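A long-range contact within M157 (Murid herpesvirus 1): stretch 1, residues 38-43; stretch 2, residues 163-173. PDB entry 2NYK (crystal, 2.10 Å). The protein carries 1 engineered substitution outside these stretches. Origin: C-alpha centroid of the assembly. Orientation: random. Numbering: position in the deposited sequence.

Stretch 1 (38-43) TISVDN
Stretch 2, residues 163-173: RWRSTVQKLKQ

Residues 38-41 form the last part of a β-strand that packs against a helix that begins earlier in the chain and runs through 163-173, the partners lying at least 123 positions apart in sequence. The strand and helix axes approach to 10.4 Å, with 62° between their N-to-C directions and a signed crossing angle of -62°. In register, V41 sits nearest V168, their CA atoms 7.0 Å apart. No hydrogen bond links the two stretches; the contact buries 260 Å² and is mainly apolar.

The helix is kinked: the N atoms of S166 and T167 lack bonds to the preceding turn, and W164 has phi/psi of -106/-20. Regular i to i+4 bonding then begins with V168 N to W164 O at 2.9 Å and L171 N to T167 O at 3.0 Å. The spacing of W164, V168 and L171 brings all three side chains onto the side toward the strand.

T38 (phi/psi -143/156, chi1 p) is buried but out of reach of the helix. I39 (-130/133) points its CA-to-CB bond toward it. With chi1 m and chi2 t, I39 CG2 lies 4.4 Å from W164 CH2, an oblique approach to the indole. A branched aliphatic side chain suits this buried site, where it can pack loosely against the ring without needing a polar partner. The indole has chi1 m and chi2 87°, and its NE1 is hydrogen-bonded elsewhere in the structure, so the large ring can be buried with its polar atom satisfied.

S40 (-129/164, chi1 m) points away, as strand alternation requires, and touches nothing on the helix.

V41 (-134/150, chi1 m) returns toward the helix and is the centre of the contact, with 77 Å² covered. V41 CG1 lies 4.1 Å from W164 CE3, again obliquely; V41 CB is 4.0 Å from V168 CG2 (V168 chi1 t); and V41 CG2 is 3.7 Å from L171 CD1 (L171 chi1 m, chi2 t). The compact, β-branched valine favours the extended backbone and offers two methyls to different helix neighbours.

At D42 the strand has ended, and phi/psi turns to 52/39. The D42 side chain (chi1 m, chi2 -17°) places D42 OD2 3.2 Å from V168 CG1, a close van der Waals contact, and 4.4 Å from K172 CG. The carboxylate suits this partly exposed margin, with OD1 hydrogen-bonded elsewhere in the structure. N43 repeats the positive-phi conformation at 54/34, which asparagine tolerates comparatively well, and its side chain (chi1 t) is exposed and out of reach.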

ATOM      1  N   THR A  38       5.239  -8.612  -0.810  1.00 25.00           N
ATOM      2  CA  THR A  38       4.202  -7.710  -0.313  1.00 24.97           C
ATOM      3  C   THR A  38       3.016  -7.594  -1.259  1.00 24.00           C
ATOM      4  O   THR A  38       3.128  -7.831  -2.467  1.00 22.57           O
ATOM      5  CB  THR A  38       4.717  -6.262  -0.057  1.00 25.55           C
ATOM      6  OG1 THR A  38       5.089  -5.660  -1.299  1.00 25.90           O
ATOM      7  CG2 THR A  38       5.898  -6.241   0.887  1.00 26.03           C
ATOM      8  N   ILE A  39       1.877  -7.236  -0.690  1.00 23.06           N
ATOM      9  CA  ILE A  39       0.685  -6.969  -1.477  1.00 23.20           C
ATOM     10  C   ILE A  39       0.177  -5.626  -1.000  1.00 22.75           C
ATOM     11  O   ILE A  39       0.071  -5.404   0.210  1.00 21.07           O
ATOM     12  CB  ILE A  39      -0.414  -8.025  -1.269  1.00 23.25           C
ATOM     13  CG1 ILE A  39       0.047  -9.422  -1.702  1.00 23.04           C
ATOM     14  CG2 ILE A  39      -1.705  -7.635  -2.070  1.00 23.87           C
ATOM     15  CD1 ILE A  39      -0.949 -10.464  -1.318  1.00 19.32           C
ATOM     16  N   SER A  40      -0.159  -4.755  -1.956  1.00 21.48           N
ATOM     17  CA  SER A  40      -0.753  -3.461  -1.676  1.00 22.42           C
ATOM     18  C   SER A  40      -1.987  -3.395  -2.563  1.00 23.26           C
ATOM     19  O   SER A  40      -2.106  -4.174  -3.524  1.00 20.80           O
ATOM     20  CB  SER A  40       0.216  -2.340  -2.080  1.00 22.64           C
ATOM     21  OG  SER A  40       1.532  -2.645  -1.593  1.00 30.46           O
ATOM     22  N   VAL A  41      -2.889  -2.461  -2.271  1.00 22.02           N
ATOM     23  CA  VAL A  41      -4.058  -2.297  -3.099  1.00 23.10           C
ATOM     24  C   VAL A  41      -4.208  -0.823  -3.350  1.00 22.92           C
ATOM     25  O   VAL A  41      -3.825  -0.013  -2.506  1.00 23.19           O
ATOM     26  CB  VAL A  41      -5.355  -2.835  -2.455  1.00 23.10           C
ATOM     27  CG1 VAL A  41      -5.246  -4.344  -2.167  1.00 22.51           C
ATOM     28  CG2 VAL A  41      -5.673  -2.057  -1.177  1.00 22.51           C
ATOM     29  N   ASP A  42      -4.766  -0.506  -4.508  1.00 22.62           N
ATOM     30  CA  ASP A  42      -5.035   0.871  -4.922  1.00 24.41           C
ATOM     31  C   ASP A  42      -3.834   1.788  -4.831  1.00 24.38           C
ATOM     32  O   ASP A  42      -3.951   2.955  -4.452  1.00 25.28           O
ATOM     33  CB  ASP A  42      -6.249   1.433  -4.174  1.00 25.21           C
ATOM     34  CG  ASP A  42      -7.538   0.957  -4.781  1.00 25.53           C
ATOM     35  OD1 ASP A  42      -7.465   0.479  -5.931  1.00 26.24           O
ATOM     36  OD2 ASP A  42      -8.610   1.058  -4.151  1.00 27.94           O
ATOM     37  N   ASN A  43      -2.678   1.234  -5.194  1.00 24.42           N
ATOM     38  CA  ASN A  43      -1.396   1.959  -5.176  1.00 25.20           C
ATOM     39  C   ASN A  43      -1.075   2.606  -3.808  1.00 24.25           C
ATOM     40  O   ASN A  43      -0.460   3.674  -3.741  1.00 23.90           O
ATOM     41  CB  ASN A  43      -1.351   2.967  -6.338  1.00 27.02           C
ATOM     42  CG  ASN A  43       0.063   3.390  -6.697  1.00 31.24           C
ATOM     43  OD1 ASN A  43       1.022   2.594  -6.633  1.00 36.31           O
ATOM     44  ND2 ASN A  43       0.203   4.647  -7.073  1.00 35.28           N
ATOM     45  N   ARG A 163     -12.417 -12.038  -3.113  1.00 26.52           N
ATOM     46  CA  ARG A 163     -11.657 -12.075  -1.856  1.00 26.52           C
ATOM     47  C   ARG A 163     -11.339 -10.692  -1.286  1.00 26.48           C
ATOM     48  O   ARG A 163     -11.357 -10.506  -0.058  1.00 27.59           O
ATOM     49  CB  ARG A 163     -10.346 -12.843  -2.058  1.00 26.75           C
ATOM     50  CG  ARG A 163     -10.503 -14.317  -2.057  1.00 29.26           C
ATOM     51  CD  ARG A 163      -9.285 -15.053  -2.677  1.00 33.06           C
ATOM     52  NE  ARG A 163      -8.027 -14.778  -1.988  1.00 32.81           N
ATOM     53  CZ  ARG A 163      -7.829 -14.952  -0.685  1.00 37.29           C
ATOM     54  NH1 ARG A 163      -8.811 -15.395   0.095  1.00 38.13           N
ATOM     55  NH2 ARG A 163      -6.644 -14.679  -0.152  1.00 38.58           N
ATOM     56  N   TRP A 164     -11.062  -9.726  -2.163  1.00 25.13           N
ATOM     57  CA  TRP A 164     -10.546  -8.414  -1.738  1.00 25.85           C
ATOM     58  C   TRP A 164     -11.496  -7.229  -1.785  1.00 26.07           C
ATOM     59  O   TRP A 164     -11.237  -6.217  -1.137  1.00 26.23           O
ATOM     60  CB  TRP A 164      -9.281  -8.066  -2.533  1.00 24.79           C
ATOM     61  CG  TRP A 164      -8.127  -8.943  -2.096  1.00 25.27           C
ATOM     62  CD1 TRP A 164      -7.797 -10.190  -2.570  1.00 22.17           C
ATOM     63  CD2 TRP A 164      -7.165  -8.621  -1.099  1.00 23.11           C
ATOM     64  NE1 TRP A 164      -6.684 -10.660  -1.916  1.00 22.33           N
ATOM     65  CE2 TRP A 164      -6.285  -9.712  -0.999  1.00 24.49           C
ATOM     66  CE3 TRP A 164      -6.963  -7.502  -0.277  1.00 25.78           C
ATOM     67  CZ2 TRP A 164      -5.203  -9.715  -0.106  1.00 25.20           C
ATOM     68  CZ3 TRP A 164      -5.913  -7.520   0.619  1.00 24.93           C
ATOM     69  CH2 TRP A 164      -5.048  -8.615   0.697  1.00 23.69           C
ATOM     70  N   ARG A 165     -12.576  -7.327  -2.556  1.00 26.32           N
ATOM     71  CA  ARG A 165     -13.467  -6.189  -2.733  1.00 27.17           C
ATOM     72  C   ARG A 165     -13.851  -5.493  -1.420  1.00 27.61           C
ATOM     73  O   ARG A 165     -13.677  -4.304  -1.290  1.00 28.60           O
ATOM     74  CB  ARG A 165     -14.736  -6.580  -3.493  1.00 26.79           C
ATOM     75  CG  ARG A 165     -15.744  -5.465  -3.492  1.00 26.16           C
ATOM     76  CD  ARG A 165     -16.861  -5.693  -4.500  1.00 26.80           C
ATOM     77  NE  ARG A 165     -17.695  -6.853  -4.195  1.00 29.03           N
ATOM     78  CZ  ARG A 165     -18.655  -6.886  -3.266  1.00 31.93           C
ATOM     79  NH1 ARG A 165     -18.904  -5.823  -2.516  1.00 30.85           N
ATOM     80  NH2 ARG A 165     -19.385  -7.990  -3.104  1.00 32.38           N
ATOM     81  N   SER A 166     -14.397  -6.247  -0.471  1.00 28.23           N
ATOM     82  CA  SER A 166     -14.827  -5.683   0.803  1.00 29.51           C
ATOM     83  C   SER A 166     -13.670  -4.973   1.530  1.00 27.98           C
ATOM     84  O   SER A 166     -13.848  -3.896   2.066  1.00 28.31           O
ATOM     85  CB  SER A 166     -15.410  -6.793   1.682  1.00 30.02           C
ATOM     86  OG  SER A 166     -15.700  -6.302   2.980  1.00 36.58           O
ATOM     87  N   THR A 167     -12.493  -5.591   1.536  1.00 27.13           N
ATOM     88  CA  THR A 167     -11.296  -4.999   2.154  1.00 25.57           C
ATOM     89  C   THR A 167     -10.959  -3.662   1.515  1.00 24.97           C
ATOM     90  O   THR A 167     -10.742  -2.684   2.204  1.00 23.67           O
ATOM     91  CB  THR A 167     -10.089  -5.965   2.053  1.00 26.70           C
ATOM     92  OG1 THR A 167     -10.411  -7.158   2.764  1.00 25.18           O
ATOM     93  CG2 THR A 167      -8.816  -5.332   2.660  1.00 23.81           C
ATOM     94  N   VAL A 168     -10.979  -3.603   0.190  1.00 24.42           N
ATOM     95  CA  VAL A 168     -10.597  -2.394  -0.522  1.00 22.78           C
ATOM     96  C   VAL A 168     -11.605  -1.250  -0.342  1.00 23.28           C
ATOM     97  O   VAL A 168     -11.224  -0.093  -0.253  1.00 22.05           O
ATOM     98  CB  VAL A 168     -10.411  -2.687  -2.021  1.00 23.61           C
ATOM     99  CG1 VAL A 168     -10.127  -1.395  -2.775  1.00 21.53           C
ATOM    100  CG2 VAL A 168      -9.274  -3.681  -2.225  1.00 23.62           C
ATOM    101  N   GLN A 169     -12.892  -1.574  -0.313  1.00 24.14           N
ATOM    102  CA  GLN A 169     -13.926  -0.574  -0.059  1.00 25.95           C
ATOM    103  C   GLN A 169     -13.756   0.012   1.354  1.00 25.85           C
ATOM    104  O   GLN A 169     -13.828   1.221   1.539  1.00 26.34           O
ATOM    105  CB  GLN A 169     -15.333  -1.182  -0.276  1.00 26.63           C
ATOM    106  CG  GLN A 169     -15.516  -1.752  -1.706  1.00 29.61           C
ATOM    107  CD  GLN A 169     -16.931  -2.267  -2.020  1.00 34.72           C
ATOM    108  OE1 GLN A 169     -17.417  -3.216  -1.403  1.00 35.79           O
ATOM    109  NE2 GLN A 169     -17.577  -1.650  -3.012  1.00 36.60           N
ATOM    110  N   LYS A 170     -13.506  -0.843   2.335  1.00 25.88           N
ATOM    111  CA  LYS A 170     -13.278  -0.372   3.717  1.00 26.64           C
ATOM    112  C   LYS A 170     -12.047   0.525   3.820  1.00 25.79           C
ATOM    113  O   LYS A 170     -12.090   1.580   4.457  1.00 25.50           O
ATOM    114  CB  LYS A 170     -13.103  -1.541   4.673  1.00 27.11           C
ATOM    115  CG  LYS A 170     -14.345  -2.356   4.894  1.00 32.04           C
ATOM    116  CD  LYS A 170     -14.129  -3.315   6.058  1.00 36.85           C
ATOM    117  CE  LYS A 170     -15.426  -4.011   6.464  1.00 40.97           C
ATOM    118  NZ  LYS A 170     -15.879  -5.046   5.493  1.00 44.39           N
ATOM    119  N   LEU A 171     -10.958   0.116   3.169  1.00 24.94           N
ATOM    120  CA  LEU A 171      -9.725   0.914   3.161  1.00 24.88           C
ATOM    121  C   LEU A 171      -9.941   2.325   2.582  1.00 25.48           C
ATOM    122  O   LEU A 171      -9.344   3.289   3.039  1.00 23.83           O
ATOM    123  CB  LEU A 171      -8.625   0.158   2.414  1.00 24.21           C
ATOM    124  CG  LEU A 171      -8.001  -1.024   3.180  1.00 25.16           C
ATOM    125  CD1 LEU A 171      -7.018  -1.782   2.304  1.00 24.21           C
ATOM    126  CD2 LEU A 171      -7.317  -0.556   4.461  1.00 25.16           C
ATOM    127  N   LYS A 172     -10.829   2.449   1.595  1.00 26.90           N
ATOM    128  CA  LYS A 172     -11.143   3.763   1.035  1.00 28.72           C
ATOM    129  C   LYS A 172     -11.874   4.586   2.076  1.00 28.65           C
ATOM    130  O   LYS A 172     -11.510   5.723   2.329  1.00 29.68           O
ATOM    131  CB  LYS A 172     -12.008   3.682  -0.235  1.00 29.85           C
ATOM    132  CG  LYS A 172     -11.585   2.707  -1.324  1.00 34.22           C
ATOM    133  CD  LYS A 172     -12.321   3.004  -2.665  1.00 41.88           C
ATOM    134  CE  LYS A 172     -13.857   3.006  -2.488  1.00 45.56           C
ATOM    135  NZ  LYS A 172     -14.672   3.398  -3.699  1.00 47.24           N
ATOM    136  N   GLN A 173     -12.904   4.013   2.689  1.00 28.79           N
ATOM    137  CA  GLN A 173     -13.675   4.750   3.700  1.00 29.28           C
ATOM    138  C   GLN A 173     -12.870   5.148   4.946  1.00 28.24           C
ATOM    139  O   GLN A 173     -13.126   6.172   5.556  1.00 27.55           O
ATOM    140  CB  GLN A 173     -14.915   3.964   4.075  1.00 29.95           C
ATOM    141  CG  GLN A 173     -15.821   3.742   2.867  1.00 33.78           C
ATOM    142  CD  GLN A 173     -17.169   3.210   3.245  1.00 38.75           C
ATOM    143  OE1 GLN A 173     -17.277   2.256   4.014  1.00 40.30           O
ATOM    144  NE2 GLN A 173     -18.222   3.814   2.685  1.00 40.74           N
TER